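NtrC family transcriptional regulator (PDB 2Q5C) probably acts as a sigma54-dependent transcriptional activator binding DNA and ATP, represented here by its N-terminal, PrpR_N-type (propionate catabolism activator) region. Local coordinates at residues Ile145-Lys150 with Glu164-Gly169. Sequence-based numbering, arbitrary orientation.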
loop_
_atom_site.group_PDB
_atom_site.type_symbol
_atom_site.label_atom_id
_atom_site.label_comp_id
_atom_site.label_asym_id
_atom_site.label_seq_id
_atom_site.Cartn_x
_atom_site.Cartn_y
_atom_site.Cartn_z
ATOM N N ILE A 145 -17.867 1.441 8.132
ATOM C CA ILE A 145 -17.176 1.337 6.833
ATOM C C ILE A 145 -15.780 1.920 7.008
ATOM O O ILE A 145 -15.633 3.029 7.479
ATOM C CB ILE A 145 -17.910 2.142 5.761
ATOM C CG1 ILE A 145 -19.406 1.759 5.665
ATOM C CG2 ILE A 145 -17.242 1.937 4.382
ATOM C CD1 ILE A 145 -20.257 2.777 4.971
ATOM N N VAL A 146 -14.777 1.142 6.605
ATOM C CA VAL A 146 -13.379 1.578 6.711
ATOM C C VAL A 146 -12.721 1.571 5.319
ATOM O O VAL A 146 -12.813 0.566 4.600
ATOM C CB VAL A 146 -12.588 0.621 7.615
ATOM C CG1 VAL A 146 -11.087 0.925 7.579
ATOM C CG2 VAL A 146 -13.094 0.713 9.037
ATOM N N VAL A 147 -12.057 2.680 4.976
ATOM C CA VAL A 147 -11.309 2.828 3.691
ATOM C C VAL A 147 -9.852 2.974 4.092
ATOM O O VAL A 147 -9.499 3.892 4.829
ATOM C CB VAL A 147 -11.768 4.068 2.959
ATOM C CG1 VAL A 147 -10.971 4.267 1.655
ATOM C CG2 VAL A 147 -13.227 3.970 2.637
ATOM N N SER A 148 -9.014 2.043 3.639
ATOM C CA SER A 148 -7.614 2.066 4.027
ATOM C C SER A 148 -6.844 1.081 3.178
ATOM O O SER A 148 -7.365 0.510 2.213
ATOM C CB SER A 148 -7.467 1.676 5.519
ATOM O OG SER A 148 -6.185 2.015 6.063
ATOM N N GLY A 149 -5.594 0.861 3.560
ATOM C CA GLY A 149 -4.826 -0.230 2.960
ATOM C C GLY A 149 -5.305 -1.607 3.390
ATOM O O GLY A 149 -6.089 -1.763 4.346
ATOM N N LYS A 150 -4.811 -2.628 2.708
ATOM C CA LYS A 150 -5.328 -3.984 2.838
ATOM C C LYS A 150 -5.210 -4.584 4.238
ATOM O O LYS A 150 -6.119 -5.290 4.687
ATOM C CB LYS A 150 -4.642 -4.908 1.807
ATOM C CG LYS A 150 -5.186 -6.332 1.736
ATOM C CD LYS A 150 -6.654 -6.371 1.366
ATOM C CE LYS A 150 -7.027 -7.681 0.645
ATOM N NZ LYS A 150 -6.737 -8.920 1.450
ATOM N N GLU A 164 -13.049 -1.252 2.414
ATOM C CA GLU A 164 -12.813 -0.970 1.017
ATOM C C GLU A 164 -11.336 -0.549 0.892
ATOM O O GLU A 164 -10.902 0.472 1.456
ATOM C CB GLU A 164 -13.693 0.172 0.552
ATOM C CG GLU A 164 -13.475 0.505 -0.929
ATOM C CD GLU A 164 -14.178 -0.462 -1.874
ATOM O OE1 GLU A 164 -15.237 -1.034 -1.496
ATOM O OE2 GLU A 164 -13.680 -0.656 -3.004
ATOM N N THR A 165 -10.569 -1.371 0.173
ATOM C CA THR A 165 -9.123 -1.177 0.080
ATOM C C THR A 165 -8.759 -0.121 -0.933
ATOM O O THR A 165 -9.315 -0.084 -2.026
ATOM C CB THR A 165 -8.442 -2.511 -0.282
ATOM O OG1 THR A 165 -8.835 -3.505 0.662
ATOM C CG2 THR A 165 -6.963 -2.395 -0.217
ATOM N N ILE A 166 -7.800 0.730 -0.568
ATOM C CA ILE A 166 -7.271 1.716 -1.508
ATOM C C ILE A 166 -6.240 1.002 -2.345
ATOM O O ILE A 166 -5.268 0.478 -1.782
ATOM C CB ILE A 166 -6.614 2.878 -0.772
ATOM C CG1 ILE A 166 -7.638 3.592 0.114
ATOM C CG2 ILE A 166 -6.042 3.905 -1.760
ATOM C CD1 ILE A 166 -6.982 4.551 1.085
ATOM N N ASN A 167 -6.457 1.006 -3.658
ATOM C CA ASN A 167 -5.593 0.256 -4.584
ATOM C C ASN A 167 -4.577 1.162 -5.239
ATOM O O ASN A 167 -4.551 2.352 -5.014
ATOM C CB ASN A 167 -6.463 -0.455 -5.625
ATOM C CG ASN A 167 -7.345 -1.543 -4.993
ATOM O OD1 ASN A 167 -6.892 -2.295 -4.112
ATOM N ND2 ASN A 167 -8.620 -1.583 -5.395
ATOM N N SER A 168 -3.751 0.542 -6.056
ATOM C CA SER A 168 -2.751 1.224 -6.836
ATOM C C SER A 168 -2.994 0.775 -8.250
ATOM O O SER A 168 -3.668 -0.234 -8.497
ATOM C CB SER A 168 -1.365 0.762 -6.417
ATOM O OG SER A 168 -0.408 1.493 -7.145
ATOM N N GLY A 169 -2.416 1.492 -9.181
ATOM C CA GLY A 169 -2.639 1.170 -10.573
ATOM C C GLY A 169 -1.372 1.019 -11.371
ATOM O O GLY A 169 -0.254 1.067 -10.838
HETATM O O HOH W 1 -3.581 -1.829 0.170
#
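Val146, Ser148 and Glu164 join parallel strands 145-148 and 162-165 through their backbones. Glu164 N donates to Val146 O (2.9 Å), and Glu164 O accepts from Ser148 N over a longer 3.3 Å. Ile166, the residue after the strand, continues the pattern: its N closes on Ser148 O at 2.8 Å, standing above that carbonyl's plane. Ser148 O thus receives one N-H hydrogen bond and a weaker C-H...O contact from Thr165 CA (3.2 Å). Apolar packing follows just beyond the strand end, where Val147 CG1, anti to its backbone N (chi1 178°), meets Ile166 CG1 at 3.7 Å, the two side chains crossing at about a right angle; Ala86 of helix 80-90 touches both. On the Thr165 face, Thr165 CG2 lies 3.6 Å from Lys150 N, while Thr165 OG1 is hydrogen-bonded to Thr153 OG1 of helix 150-158. A water joins the start of that helix to the chain just after strand 162-165, accepting from Lys150 N (2.9 Å) and donating weakly to Ile166 O. Salt bridges take Glu164 OE1 to Arg92 NH1 and Lys150 NZ to Asp154 OD2. In this beta-alpha-beta crossover, backbone bonds set the parallel register of edge strand 162-165, whose opposite faces meet different helices, Glu164 touching Asn89 and Thr165 bonding Thr153.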